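Bifunctional purine biosynthetic protein ADE5,7 (Cryptococcus neoformans var. grubii serotype A, PDB 7LVO) catalyses two steps of de novo purine synthesis, and this N-terminal half is the GAR synthetase, which joins phosphoribosylamine to glycine at the cost of ATP. Local coordinates at residues V381-E386 and S447-I452; L396-N401 and G426-V431; V409-T414 and N419-D424. All coordinates share one frame; numbering follows the deposited sequence.

Interaction 1. Residues V381-E386 and S447-I452; sequences VVLASE and SGISQI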
# COMPACT_ATOMS: atom_id res chain seq x y z
N VAL A 381 -14.68 2.59 0.85
CA VAL A 381 -14.99 3.49 1.96
C VAL A 381 -14.72 2.74 3.26
O VAL A 381 -15.30 1.67 3.51
CB VAL A 381 -16.45 3.97 1.91
CG1 VAL A 381 -16.74 4.85 3.13
CG2 VAL A 381 -16.71 4.75 0.62
N VAL A 382 -13.85 3.30 4.09
CA VAL A 382 -13.36 2.63 5.29
C VAL A 382 -14.28 2.95 6.47
O VAL A 382 -14.69 4.10 6.67
CB VAL A 382 -11.91 3.05 5.59
CG1 VAL A 382 -11.47 2.52 6.95
CG2 VAL A 382 -10.97 2.55 4.50
N LEU A 383 -14.59 1.93 7.25
CA LEU A 383 -15.23 2.07 8.55
C LEU A 383 -14.19 1.84 9.63
O LEU A 383 -13.54 0.79 9.65
CB LEU A 383 -16.39 1.09 8.69
CG LEU A 383 -17.79 1.65 8.44
CD1 LEU A 383 -17.91 2.24 7.05
CD2 LEU A 383 -18.84 0.56 8.65
N ALA A 384 -14.01 2.82 10.50
CA ALA A 384 -12.97 2.79 11.52
C ALA A 384 -13.59 2.74 12.91
O ALA A 384 -14.79 2.93 13.10
CB ALA A 384 -12.04 4.00 11.39
N SER A 385 -12.73 2.50 13.90
CA SER A 385 -13.15 2.41 15.29
C SER A 385 -13.16 3.79 15.95
O SER A 385 -12.41 4.69 15.57
CB SER A 385 -12.21 1.48 16.07
OG SER A 385 -12.24 0.16 15.56
N GLU A 386 -14.03 3.94 16.95
CA GLU A 386 -14.14 5.19 17.68
C GLU A 386 -12.79 5.62 18.23
O GLU A 386 -12.17 4.88 19.00
CB GLU A 386 -15.16 5.04 18.81
CG GLU A 386 -15.38 6.30 19.63
CD GLU A 386 -16.41 6.10 20.73
OE1 GLU A 386 -17.05 5.02 20.77
OE2 GLU A 386 -16.58 7.01 21.56
N SER A 447 -24.46 2.52 0.03
CA SER A 447 -25.65 1.71 0.25
C SER A 447 -25.32 0.49 1.11
O SER A 447 -26.14 0.07 1.94
CB SER A 447 -26.24 1.28 -1.09
OG SER A 447 -26.57 2.41 -1.88
N GLY A 448 -24.14 -0.09 0.93
CA GLY A 448 -23.73 -1.22 1.74
C GLY A 448 -23.38 -0.85 3.17
O GLY A 448 -23.39 -1.72 4.04
N ILE A 449 -23.09 0.43 3.42
CA ILE A 449 -22.77 0.86 4.77
C ILE A 449 -23.96 0.65 5.70
O ILE A 449 -23.80 0.31 6.88
CB ILE A 449 -22.33 2.34 4.77
CG1 ILE A 449 -21.12 2.54 3.85
CG2 ILE A 449 -22.01 2.80 6.19
CD1 ILE A 449 -19.80 2.11 4.44
N SER A 450 -25.18 0.84 5.18
CA SER A 450 -26.37 0.73 6.00
C SER A 450 -26.58 -0.68 6.55
O SER A 450 -27.37 -0.85 7.48
CB SER A 450 -27.60 1.15 5.20
OG SER A 450 -27.40 2.42 4.59
N GLN A 451 -25.91 -1.67 5.98
CA GLN A 451 -26.04 -3.06 6.41
C GLN A 451 -24.92 -3.48 7.36
O GLN A 451 -24.76 -4.68 7.63
CB GLN A 451 -26.07 -3.98 5.20
CG GLN A 451 -27.09 -3.58 4.14
CD GLN A 451 -28.50 -3.55 4.68
OE1 GLN A 451 -28.79 -4.13 5.73
NE2 GLN A 451 -29.39 -2.88 3.96
N ILE A 452 -24.12 -2.54 7.85
CA ILE A 452 -23.02 -2.82 8.77
C ILE A 452 -23.18 -1.89 9.96
O ILE A 452 -23.44 -0.69 9.80
CB ILE A 452 -21.65 -2.63 8.10
CG1 ILE A 452 -21.54 -3.48 6.84
CG2 ILE A 452 -20.53 -2.98 9.08
CD1 ILE A 452 -20.29 -3.23 6.03
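Leu383 reaches from its strand toward both Ile449 and Ile452, and following it outward shows how the contact is made. Its CB already points at 447-452 but lies short of direct contact with it; the touching begins at the branch, whose two methyls go to different isoleucines. CD1 turns toward Ile449 and comes to 3.2 Å from Ile449 CD1, the two side chains running past each other in opposite directions. That separation is shorter than two methyls normally allow, and the first torsion of Leu383, -99°, is well off a staggered value, so the exact placing of these methyls is doubtful, although their being neighbours is not. The other branch, CD2, goes to Ile452 and sits 3.9 Å from Ile452 CG2, an ordinary van der Waals distance, with the two side chains at a slant to each other. Ile452 offers this methyl because its CG2 stands anti to the backbone N, while CG1 leaves beside that N (chi1 -55°). Val381, two residues back on the same face of the strand, adds a looser touch: its CG1 is 4.3 Å from Ile449 CD1. The contacts between the two segments are all apolar, and all four residues are buried. Phe459 touches both Leu383 and Ile449, Gln457 touches Leu383, and Val431 of the adjoining strand touches both isoleucines. Between those isoleucines the chain makes a type I beta turn, closed by Ile452 N to Ile449 O at 3.0 Å, which brings the second isoleucine back over the strand. This is alpha-on-beta packing: the C-terminal region of helix 438-449 and the type I turn lie against one face of the five-stranded antiparallel sheet in the C domain of GAR synthetase.

Interaction 2. Residues L396-N401 and G426-V431; sequences LPMTLN and GRVLAV. With EDO (1,2-ethanediol), chain C.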
# COMPACT_ATOMS: atom_id res chain seq x y z
N LEU A 396 -15.56 -4.93 19.83
CA LEU A 396 -16.99 -4.69 19.75
C LEU A 396 -17.63 -5.66 18.76
O LEU A 396 -17.08 -5.89 17.68
CB LEU A 396 -17.27 -3.25 19.32
CG LEU A 396 -17.01 -2.13 20.34
CD1 LEU A 396 -17.79 -2.38 21.63
CD2 LEU A 396 -15.54 -1.97 20.62
N PRO A 397 -18.78 -6.25 19.10
CA PRO A 397 -19.45 -7.15 18.15
C PRO A 397 -19.98 -6.40 16.95
O PRO A 397 -20.45 -5.26 17.06
CB PRO A 397 -20.59 -7.77 18.97
CG PRO A 397 -20.31 -7.41 20.39
CD PRO A 397 -19.52 -6.14 20.38
N MET A 398 -19.92 -7.05 15.79
CA MET A 398 -20.27 -6.42 14.53
C MET A 398 -21.52 -7.06 13.94
O MET A 398 -21.65 -8.29 13.94
CB MET A 398 -19.11 -6.52 13.53
CG MET A 398 -17.85 -5.82 13.99
SD MET A 398 -16.43 -6.16 12.96
CE MET A 398 -17.02 -5.60 11.37
N THR A 399 -22.42 -6.23 13.44
CA THR A 399 -23.60 -6.67 12.71
C THR A 399 -23.33 -6.53 11.22
O THR A 399 -23.12 -5.41 10.73
CB THR A 399 -24.83 -5.85 13.11
OG1 THR A 399 -25.00 -5.91 14.54
CG2 THR A 399 -26.08 -6.39 12.43
N LEU A 400 -23.32 -7.66 10.51
CA LEU A 400 -23.03 -7.69 9.08
C LEU A 400 -24.22 -8.34 8.37
O LEU A 400 -24.34 -9.57 8.33
CB LEU A 400 -21.73 -8.45 8.81
CG LEU A 400 -20.49 -7.94 9.53
CD1 LEU A 400 -19.37 -8.96 9.48
CD2 LEU A 400 -20.03 -6.62 8.94
N ASN A 401 -25.08 -7.52 7.82
CA ASN A 401 -26.25 -7.98 7.08
C ASN A 401 -25.91 -8.08 5.60
O ASN A 401 -24.87 -7.61 5.15
CB ASN A 401 -27.41 -7.02 7.32
CG ASN A 401 -27.82 -6.97 8.78
OD1 ASN A 401 -28.02 -8.00 9.42
ND2 ASN A 401 -27.94 -5.76 9.33
N GLY A 426 -7.92 -0.27 14.19
CA GLY A 426 -8.40 1.07 13.91
C GLY A 426 -9.32 1.12 12.71
O GLY A 426 -10.50 1.48 12.83
N ARG A 427 -8.79 0.76 11.54
CA ARG A 427 -9.61 0.58 10.35
C ARG A 427 -10.20 -0.83 10.38
O ARG A 427 -9.47 -1.82 10.33
CB ARG A 427 -8.77 0.80 9.09
CG ARG A 427 -8.19 2.20 8.99
CD ARG A 427 -7.53 2.46 7.63
NE ARG A 427 -6.31 1.69 7.46
CZ ARG A 427 -5.60 1.64 6.34
NH1 ARG A 427 -5.96 2.31 5.26
NH2 ARG A 427 -4.50 0.90 6.30
N VAL A 428 -11.52 -0.91 10.48
CA VAL A 428 -12.19 -2.19 10.68
C VAL A 428 -12.44 -2.90 9.36
O VAL A 428 -12.09 -4.07 9.19
CB VAL A 428 -13.51 -1.98 11.46
CG1 VAL A 428 -14.18 -3.31 11.75
CG2 VAL A 428 -13.23 -1.22 12.75
N LEU A 429 -13.05 -2.21 8.40
CA LEU A 429 -13.36 -2.83 7.11
C LEU A 429 -13.55 -1.72 6.08
O LEU A 429 -13.51 -0.53 6.39
CB LEU A 429 -14.59 -3.73 7.22
CG LEU A 429 -15.92 -3.12 7.70
CD1 LEU A 429 -16.56 -2.27 6.62
CD2 LEU A 429 -16.85 -4.22 8.17
N ALA A 430 -13.76 -2.14 4.83
CA ALA A 430 -13.99 -1.22 3.73
C ALA A 430 -15.16 -1.74 2.90
O ALA A 430 -15.18 -2.92 2.53
CB ALA A 430 -12.74 -1.09 2.85
N VAL A 431 -16.12 -0.87 2.64
CA VAL A 431 -17.27 -1.19 1.79
C VAL A 431 -16.95 -0.66 0.40
O VAL A 431 -16.74 0.54 0.22
CB VAL A 431 -18.56 -0.58 2.34
CG1 VAL A 431 -19.76 -1.04 1.51
CG2 VAL A 431 -18.75 -0.97 3.80
C1 EDO C . -5.47 0.74 10.94
O1 EDO C . -5.09 -0.09 12.04
C2 EDO C . -4.23 1.27 10.22
O2 EDO C . -3.57 0.19 9.54
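Met398 meets Val428 tip to tip but runs alongside Leu429, and those two orientations set the shape of this contact. Its chain is extended as far as SD and then bends at the last torsion (chi3 58°), which turns CE toward strand 427-435, where it touches both partners. From there CE is 3.7 Å from Val428 CG1. Against Leu429 the methionine slides past in the reverse sense. With CG between the backbone N and the carbonyl carbon (chi1 58°), Leu429 presents CD2 to Met398 CE at 3.5 Å, slightly closer than two methyls usually pack. The same Leu429 CD2 also takes a lighter touch from Leu400, whose CD2 is 4.1 Å away and whose side chain again lies antiparallel to it. Thr421 and Thr423 touch Met398 too, and Ile452 touches both leucines.

On the other side of strand 427-435 from Val428, Arg427 belongs to a different environment. Its NH2 gives a weak hydrogen bond of 3.4 Å to O2 of an ethanediol, a molecule probably taken up from the crystallisation liquor; this O2 lies at the guanidinium edge, near the plane. NH1 is held by the carbonyl of Gly275.

Two consecutive residues can both point toward 396-401 because the strand is irregular here: Val428 has a nearly helical backbone (psi -52°), and Val428 and Leu429 together stand opposite the single Leu383 of strand 377-384. That is a classic beta bulge, set in an antiparallel sheet of the C domain.

Interaction 3. Residues V409-T414 and N419-D424; sequences VFHAGT and NVTVTD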
# COMPACT_ATOMS: atom_id res chain seq x y z
N VAL A 409 -17.38 -6.38 0.72
CA VAL A 409 -16.91 -5.93 2.02
C VAL A 409 -15.59 -6.64 2.30
O VAL A 409 -15.55 -7.87 2.46
CB VAL A 409 -17.93 -6.22 3.13
CG1 VAL A 409 -17.40 -5.73 4.48
CG2 VAL A 409 -19.27 -5.58 2.80
N PHE A 410 -14.51 -5.88 2.39
CA PHE A 410 -13.19 -6.40 2.71
C PHE A 410 -12.84 -5.99 4.13
O PHE A 410 -12.85 -4.80 4.46
CB PHE A 410 -12.14 -5.89 1.72
CG PHE A 410 -12.42 -6.27 0.29
CD1 PHE A 410 -12.52 -7.61 -0.07
CD2 PHE A 410 -12.59 -5.30 -0.69
CE1 PHE A 410 -12.79 -7.97 -1.39
CE2 PHE A 410 -12.85 -5.65 -2.00
CZ PHE A 410 -12.94 -6.99 -2.35
N HIS A 411 -12.53 -6.98 4.97
CA HIS A 411 -12.25 -6.72 6.38
C HIS A 411 -10.78 -6.32 6.58
O HIS A 411 -9.88 -6.85 5.92
CB HIS A 411 -12.56 -7.96 7.22
CG HIS A 411 -13.99 -8.38 7.20
ND1 HIS A 411 -14.59 -9.02 8.27
CD2 HIS A 411 -14.95 -8.25 6.25
CE1 HIS A 411 -15.85 -9.27 7.97
NE2 HIS A 411 -16.10 -8.81 6.76
N ALA A 412 -10.55 -5.40 7.50
CA ALA A 412 -9.20 -5.04 7.92
C ALA A 412 -9.05 -5.45 9.40
O ALA A 412 -8.72 -6.59 9.68
CB ALA A 412 -8.94 -3.56 7.69
N GLY A 413 -9.38 -4.54 10.32
CA GLY A 413 -9.27 -4.87 11.73
C GLY A 413 -10.48 -5.58 12.30
O GLY A 413 -11.28 -4.99 13.03
N THR A 414 -10.65 -6.86 11.95
CA THR A 414 -11.72 -7.69 12.47
C THR A 414 -11.14 -9.04 12.89
O THR A 414 -10.02 -9.40 12.53
CB THR A 414 -12.85 -7.89 11.46
OG1 THR A 414 -12.38 -8.67 10.36
CG2 THR A 414 -13.38 -6.55 10.96
N ASN A 419 -18.05 -17.59 17.29
CA ASN A 419 -19.13 -17.41 16.32
C ASN A 419 -19.68 -15.98 16.36
O ASN A 419 -20.85 -15.73 16.64
CB ASN A 419 -20.25 -18.43 16.56
CG ASN A 419 -21.23 -18.50 15.40
OD1 ASN A 419 -20.87 -18.28 14.24
ND2 ASN A 419 -22.48 -18.83 15.70
N VAL A 420 -18.79 -15.02 16.08
CA VAL A 420 -19.16 -13.62 16.01
C VAL A 420 -17.95 -12.80 15.58
O VAL A 420 -16.84 -12.99 16.09
CB VAL A 420 -19.73 -13.11 17.35
CG1 VAL A 420 -18.65 -13.14 18.42
CG2 VAL A 420 -20.29 -11.71 17.18
N THR A 421 -18.15 -11.87 14.65
CA THR A 421 -17.08 -11.00 14.18
C THR A 421 -17.03 -9.74 15.03
O THR A 421 -18.06 -9.08 15.23
CB THR A 421 -17.29 -10.64 12.71
OG1 THR A 421 -17.44 -11.84 11.94
CG2 THR A 421 -16.10 -9.85 12.18
N VAL A 422 -15.84 -9.41 15.52
CA VAL A 422 -15.65 -8.25 16.38
C VAL A 422 -14.54 -7.38 15.81
O VAL A 422 -13.65 -7.87 15.11
CB VAL A 422 -15.33 -8.65 17.84
CG1 VAL A 422 -16.42 -9.57 18.39
CG2 VAL A 422 -13.96 -9.33 17.91
N THR A 423 -14.60 -6.09 16.12
CA THR A 423 -13.54 -5.18 15.71
C THR A 423 -12.22 -5.62 16.33
O THR A 423 -12.18 -6.17 17.43
CB THR A 423 -13.87 -3.75 16.12
OG1 THR A 423 -13.99 -3.67 17.54
CG2 THR A 423 -15.18 -3.30 15.49
N ASP A 424 -11.13 -5.36 15.60
CA ASP A 424 -9.80 -5.74 16.07
C ASP A 424 -8.72 -4.78 15.59
O ASP A 424 -7.54 -5.17 15.52
CB ASP A 424 -9.48 -7.18 15.62
CG ASP A 424 -8.31 -7.78 16.37
OD1 ASP A 424 -8.33 -7.80 17.61
OD2 ASP A 424 -7.36 -8.24 15.70
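Gly413 and Asp424 form the close end of this contact, where the two backbones are in direct contact. Asp424 N donates to Gly413 O over a short 2.6 Å, bent to 149° at the hydrogen, and the donor stands well above the carbonyl plane, 59° out of it, rather than on a lone pair. The same carbonyl oxygen takes a CA-H...O contact from Thr423 CA. One residue on, Thr414 CA approaches Val422 O at 3.3 Å in a second contact of that kind. Asp424 CB lies 3.7 Å from Thr414 C. The chain arrives at this end through an inverse gamma turn centred on Gly413, with a weak bond from Thr414 N back to Ala412 O.

Thr414 and Thr423 are a non-hydrogen-bonded antiparallel pair, and strands 414-416 and 421-423 make a small beta hairpin beside the five-stranded sheet of the C domain. This part of the chain also meets the N domain: Thr414 OG1 has a weak hydrogen bond with Gly72 N, and His411 N, on strand 407-411, bonds to His50 ND1. That same hydroxyl of Thr414 lies in the plane of the His411 ring at its edge, with OG1 3.1 Å from His411 ND1, where either could be the donor; the bond helps to set the turn of the imidazole.

Away from the short backbone bond the contact turns to ordinary side-chain packing. Thr421 points toward the other segment, and with CG2 anti to the backbone N it is this methyl that does the touching, 3.9 Å from Thr414 CB. Its approach to His411 CE1 at the ring edge is looser, 4.3 Å from Thr421 CG2. Val422 turns its side chain from the partner strand. Farther out, Asn419 is exposed and poorly ordered, with its OD1 held by Arg416 NH2.

In the fold
The three contacts are nested along the chain: 409-414/419-424 lies inside the loop closed by 396-401/426-431, which lies inside that closed by 381-386/447-452. In space they form a compact group on one side of the chain's centre, with interactions 1 and 2 about 7 Å apart between centres, 2 and 3 about 5 Å, and 1 and 3 about 12 Å. All reach one antiparallel sheet, where strand 427-435 sits between 377-384 and 407-411. Interaction 1 brings in helix 438-449, interaction 2 the 396-401 segment and interaction 3 the hairpin. All six segments lie within the C domain, away from the predicted ATP and magnesium sites, so the contacts concern that domain's own fold.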